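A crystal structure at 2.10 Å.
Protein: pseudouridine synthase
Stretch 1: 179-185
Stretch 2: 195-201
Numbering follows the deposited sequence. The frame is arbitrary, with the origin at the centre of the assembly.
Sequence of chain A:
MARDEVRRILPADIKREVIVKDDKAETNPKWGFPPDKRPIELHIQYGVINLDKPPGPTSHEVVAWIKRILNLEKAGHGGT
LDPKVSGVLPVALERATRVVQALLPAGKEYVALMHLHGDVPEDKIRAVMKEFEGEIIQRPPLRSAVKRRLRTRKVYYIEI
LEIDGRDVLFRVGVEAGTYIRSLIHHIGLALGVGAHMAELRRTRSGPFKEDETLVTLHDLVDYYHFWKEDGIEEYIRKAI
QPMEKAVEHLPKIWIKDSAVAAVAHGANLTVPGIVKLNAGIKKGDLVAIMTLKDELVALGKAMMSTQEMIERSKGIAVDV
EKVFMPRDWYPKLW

Stretch 1 (179-185) YIRSLIH
Stretch 2 195-201: AHMAELR

A helix lies across a strand of the same chain, and the two run in roughly opposing directions. Residues 180-185 are helical, with Tyr179 at the N-cap position (phi/psi -91/115), and residues 195-201 are strand; both helix and strand continue beyond these residues. Helical phi/psi values stay near -60/-42. Its backbone hydrogen bonds run from i to i-4: Leu183 N to Tyr179 O at 3.0 Å, Ile184 N to Ile180 O at 2.8 Å and His185 N to Arg181 O at 2.9 Å. The strand makes 143° with the helix between N-to-C directions, and the axes approach to 7.4 Å. The register is set by His185 CA to Ala195 CA at 5.6 Å and Arg181 CA to Met197 CA at 5.9 Å, so the first residue of stretch 2 lies beside the last residue of stretch 1. No direct hydrogen bond joins the stretches; apolar packing and one water hold them, burying 403 Å² in all.

Ala195 (-145/154) points its CB toward the helix. A methyl suits this close approach: Ala195 CB sits 3.7 Å from Ile184 O and 3.9 Å from Ile184 CG2. His185, whose CA-to-CB bond points away, contributes mainly backbone here, its CA lying 4.3 Å from Ala195 O.

The CA-to-CB bond of His196 (-127/140) points away from the helix, but its t rotamer (chi2 71°) leaves the end of the side chain nearer. His196 CE1 comes 4.1 Å from Arg181 NH1, an oblique approach, while His196 ND1 is 2.9 Å from water 1. The backbone is also used: Ile184 CG2 rests 3.9 Å from His196 C.

Met197 (-85/103) is the centre of the contact, with 103 Å² covered by the helix. Its long, flexible, unbranched side chain, t, t and then p (chi3 77°), reaches along the helix surface. Met197 CG packs 3.4 Å from Ile184 CD1, a tight apolar contact made with Ile184 in m, t. Farther out, Met197 SD lies 4.0 Å from Ile180 CG2 and 3.8 Å from Arg181 N. The terminal methyl then covers one face of the Arg181 guanidinium, Met197 CE to Arg181 CZ being 3.8 Å; such a flat group can accept an apolar neighbour over its face while its NH groups remain free for polar partners in the plane. The CA-to-CB bond of Arg181 points sideways to the strand, and the side chain, t, t, m (chi4 -65°), brings its end nearer. Water 1 links the same two residues, accepting from Met197 N at 2.8 Å and, weakly, from Arg181 NH1 at 2.7 Å. It thereby satisfies a strand amide that finds no acceptor on the helix.

Ala198 (-76/-31) departs from extended values, and both it and Glu199 (-159/148) point away without touching the helix. Leu200 (-141/137) turns back toward it, chi1 -151° and chi2 -138°, the latter between wells. Its Leu200 CD1 reaches Ile180 CB at 4.4 Å, one branched aliphatic against another in a buried setting. Ile180 is m, m, and its end leads away from the strand. Arg201 (-139/125) is extended and out of reach, its guanidinium hydrogen-bonded elsewhere in the structure.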

ATOM      1  N   TYR A 179     -24.176  12.590   1.855  1.00 47.11           N
ATOM      2  CA  TYR A 179     -22.744  12.770   1.640  1.00 49.72           C
ATOM      3  C   TYR A 179     -22.156  13.580   2.789  1.00 48.97           C
ATOM      4  O   TYR A 179     -22.487  14.757   2.962  1.00 47.38           O
ATOM      5  CB  TYR A 179     -22.502  13.506   0.320  1.00 54.76           C
ATOM      6  CG  TYR A 179     -22.917  12.726  -0.907  1.00 63.36           C
ATOM      7  CD1 TYR A 179     -23.033  13.355  -2.150  1.00 67.52           C
ATOM      8  CD2 TYR A 179     -23.151  11.351  -0.842  1.00 66.53           C
ATOM      9  CE1 TYR A 179     -23.368  12.632  -3.299  1.00 68.72           C
ATOM     10  CE2 TYR A 179     -23.484  10.620  -1.982  1.00 68.69           C
ATOM     11  CZ  TYR A 179     -23.589  11.267  -3.204  1.00 70.13           C
ATOM     12  OH  TYR A 179     -23.913  10.547  -4.333  1.00 73.23           O
ATOM     13  N   ILE A 180     -21.278  12.957   3.567  1.00 46.58           N
ATOM     14  CA  ILE A 180     -20.671  13.642   4.698  1.00 44.85           C
ATOM     15  C   ILE A 180     -19.739  14.765   4.276  1.00 44.62           C
ATOM     16  O   ILE A 180     -19.693  15.812   4.922  1.00 43.52           O
ATOM     17  CB  ILE A 180     -19.894  12.668   5.593  1.00 43.18           C
ATOM     18  CG1 ILE A 180     -20.780  11.466   5.935  1.00 43.28           C
ATOM     19  CG2 ILE A 180     -19.440  13.382   6.867  1.00 42.99           C
ATOM     20  CD1 ILE A 180     -22.126  11.838   6.537  1.00 43.08           C
ATOM     21  N   ARG A 181     -18.996  14.556   3.192  1.00 47.30           N
ATOM     22  CA  ARG A 181     -18.075  15.579   2.714  1.00 48.61           C
ATOM     23  C   ARG A 181     -18.848  16.865   2.416  1.00 49.10           C
ATOM     24  O   ARG A 181     -18.410  17.962   2.773  1.00 47.40           O
ATOM     25  CB  ARG A 181     -17.339  15.112   1.453  1.00 49.42           C
ATOM     26  CG  ARG A 181     -16.251  16.089   1.001  1.00 53.68           C
ATOM     27  CD  ARG A 181     -15.589  15.682  -0.313  1.00 57.16           C
ATOM     28  NE  ARG A 181     -14.704  14.527  -0.170  1.00 63.76           N
ATOM     29  CZ  ARG A 181     -13.589  14.514   0.558  1.00 66.12           C
ATOM     30  NH1 ARG A 181     -13.208  15.599   1.225  1.00 66.57           N
ATOM     31  NH2 ARG A 181     -12.844  13.416   0.613  1.00 66.61           N
ATOM     32  N   SER A 182     -19.999  16.720   1.765  1.00 50.18           N
ATOM     33  CA  SER A 182     -20.844  17.866   1.425  1.00 50.50           C
ATOM     34  C   SER A 182     -21.398  18.496   2.698  1.00 49.22           C
ATOM     35  O   SER A 182     -21.460  19.721   2.825  1.00 48.38           O
ATOM     36  CB  SER A 182     -21.996  17.422   0.516  1.00 53.00           C
ATOM     37  OG  SER A 182     -22.913  18.482   0.299  1.00 55.25           O
ATOM     38  N   LEU A 183     -21.807  17.648   3.637  1.00 47.71           N
ATOM     39  CA  LEU A 183     -22.333  18.115   4.911  1.00 46.44           C
ATOM     40  C   LEU A 183     -21.279  18.988   5.593  1.00 46.99           C
ATOM     41  O   LEU A 183     -21.582  20.067   6.111  1.00 45.79           O
ATOM     42  CB  LEU A 183     -22.665  16.932   5.821  1.00 48.30           C
ATOM     43  CG  LEU A 183     -23.028  17.308   7.262  1.00 48.83           C
ATOM     44  CD1 LEU A 183     -24.379  18.006   7.277  1.00 50.14           C
ATOM     45  CD2 LEU A 183     -23.070  16.067   8.135  1.00 49.01           C
ATOM     46  N   ILE A 184     -20.035  18.520   5.591  1.00 46.40           N
ATOM     47  CA  ILE A 184     -18.960  19.274   6.220  1.00 46.11           C
ATOM     48  C   ILE A 184     -18.712  20.571   5.465  1.00 46.05           C
ATOM     49  O   ILE A 184     -18.466  21.610   6.074  1.00 44.29           O
ATOM     50  CB  ILE A 184     -17.655  18.434   6.305  1.00 45.16           C
ATOM     51  CG1 ILE A 184     -17.823  17.347   7.380  1.00 45.58           C
ATOM     52  CG2 ILE A 184     -16.454  19.333   6.622  1.00 42.29           C
ATOM     53  CD1 ILE A 184     -16.577  16.531   7.658  1.00 43.90           C
ATOM     54  N   HIS A 185     -18.791  20.511   4.140  1.00 47.52           N
ATOM     55  CA  HIS A 185     -18.587  21.697   3.317  1.00 50.79           C
ATOM     56  C   HIS A 185     -19.630  22.761   3.679  1.00 51.23           C
ATOM     57  O   HIS A 185     -19.302  23.935   3.831  1.00 51.78           O
ATOM     58  CB  HIS A 185     -18.703  21.322   1.836  1.00 54.20           C
ATOM     59  CG  HIS A 185     -18.509  22.474   0.898  1.00 58.97           C
ATOM     60  ND1 HIS A 185     -17.296  23.110   0.740  1.00 61.40           N
ATOM     61  CD2 HIS A 185     -19.373  23.098   0.061  1.00 60.27           C
ATOM     62  CE1 HIS A 185     -17.420  24.076  -0.154  1.00 61.90           C
ATOM     63  NE2 HIS A 185     -18.671  24.090  -0.582  1.00 61.66           N
ATOM     64  N   ALA A 195     -14.650  24.654   5.633  1.00 50.04           N
ATOM     65  CA  ALA A 195     -14.180  23.460   6.315  1.00 49.77           C
ATOM     66  C   ALA A 195     -13.838  22.337   5.345  1.00 50.27           C
ATOM     67  O   ALA A 195     -14.378  22.259   4.238  1.00 49.36           O
ATOM     68  CB  ALA A 195     -15.224  22.992   7.304  1.00 48.05           C
ATOM     69  N   HIS A 196     -12.934  21.469   5.781  1.00 49.61           N
ATOM     70  CA  HIS A 196     -12.484  20.338   4.984  1.00 49.22           C
ATOM     71  C   HIS A 196     -12.642  19.064   5.806  1.00 47.45           C
ATOM     72  O   HIS A 196     -12.382  19.067   7.011  1.00 46.88           O
ATOM     73  CB  HIS A 196     -11.008  20.529   4.622  1.00 52.26           C
ATOM     74  CG  HIS A 196     -10.409  19.380   3.872  1.00 57.28           C
ATOM     75  ND1 HIS A 196     -10.738  19.090   2.565  1.00 59.90           N
ATOM     76  CD2 HIS A 196      -9.487  18.458   4.241  1.00 58.00           C
ATOM     77  CE1 HIS A 196     -10.043  18.041   2.159  1.00 59.84           C
ATOM     78  NE2 HIS A 196      -9.277  17.639   3.157  1.00 60.93           N
ATOM     79  N   MET A 197     -13.078  17.984   5.163  1.00 44.04           N
ATOM     80  CA  MET A 197     -13.220  16.701   5.849  1.00 42.78           C
ATOM     81  C   MET A 197     -11.854  15.994   5.818  1.00 41.52           C
ATOM     82  O   MET A 197     -11.459  15.439   4.792  1.00 40.09           O
ATOM     83  CB  MET A 197     -14.276  15.835   5.154  1.00 41.08           C
ATOM     84  CG  MET A 197     -14.556  14.525   5.867  1.00 39.12           C
ATOM     85  SD  MET A 197     -15.905  13.602   5.096  1.00 42.76           S
ATOM     86  CE  MET A 197     -15.040  12.924   3.654  1.00 38.58           C
ATOM     87  N   ALA A 198     -11.141  16.027   6.943  1.00 39.67           N
ATOM     88  CA  ALA A 198      -9.811  15.425   7.033  1.00 40.49           C
ATOM     89  C   ALA A 198      -9.813  13.909   7.125  1.00 41.36           C
ATOM     90  O   ALA A 198      -8.886  13.251   6.661  1.00 42.18           O
ATOM     91  CB  ALA A 198      -9.055  16.000   8.220  1.00 38.59           C
ATOM     92  N   GLU A 199     -10.848  13.347   7.733  1.00 43.38           N
ATOM     93  CA  GLU A 199     -10.913  11.901   7.879  1.00 43.18           C
ATOM     94  C   GLU A 199     -12.348  11.476   8.115  1.00 40.51           C
ATOM     95  O   GLU A 199     -13.124  12.198   8.739  1.00 39.40           O
ATOM     96  CB  GLU A 199     -10.035  11.466   9.057  1.00 45.14           C
ATOM     97  CG  GLU A 199      -9.650  10.001   9.030  1.00 53.10           C
ATOM     98  CD  GLU A 199      -8.833   9.597  10.239  1.00 58.56           C
ATOM     99  OE1 GLU A 199      -7.924  10.365  10.628  1.00 60.07           O
ATOM    100  OE2 GLU A 199      -9.095   8.509  10.799  1.00 62.29           O
ATOM    101  N   LEU A 200     -12.689  10.288   7.631  1.00 40.91           N
ATOM    102  CA  LEU A 200     -14.041   9.771   7.765  1.00 40.56           C
ATOM    103  C   LEU A 200     -14.025   8.272   8.057  1.00 39.46           C
ATOM    104  O   LEU A 200     -13.272   7.527   7.442  1.00 40.16           O
ATOM    105  CB  LEU A 200     -14.809  10.014   6.465  1.00 39.27           C
ATOM    106  CG  LEU A 200     -16.329  10.208   6.499  1.00 42.30           C
ATOM    107  CD1 LEU A 200     -16.938   9.447   5.343  1.00 40.53           C
ATOM    108  CD2 LEU A 200     -16.914   9.753   7.826  1.00 43.80           C
ATOM    109  N   ARG A 201     -14.866   7.840   8.988  1.00 39.59           N
ATOM    110  CA  ARG A 201     -14.967   6.429   9.339  1.00 40.01           C
ATOM    111  C   ARG A 201     -16.437   6.081   9.545  1.00 39.72           C
ATOM    112  O   ARG A 201     -17.128   6.726  10.333  1.00 38.80           O
ATOM    113  CB  ARG A 201     -14.191   6.136  10.627  1.00 40.28           C
ATOM    114  CG  ARG A 201     -14.306   4.684  11.101  1.00 39.76           C
ATOM    115  CD  ARG A 201     -13.515   4.442  12.380  1.00 40.66           C
ATOM    116  NE  ARG A 201     -13.793   3.129  12.962  1.00 39.35           N
ATOM    117  CZ  ARG A 201     -13.395   1.972  12.436  1.00 40.82           C
ATOM    118  NH1 ARG A 201     -12.694   1.961  11.313  1.00 37.23           N
ATOM    119  NH2 ARG A 201     -13.704   0.821  13.031  1.00 38.07           N
TER
HETATM  120  O   HOH W   1     -13.434  17.990   2.425  1.00 59.60           O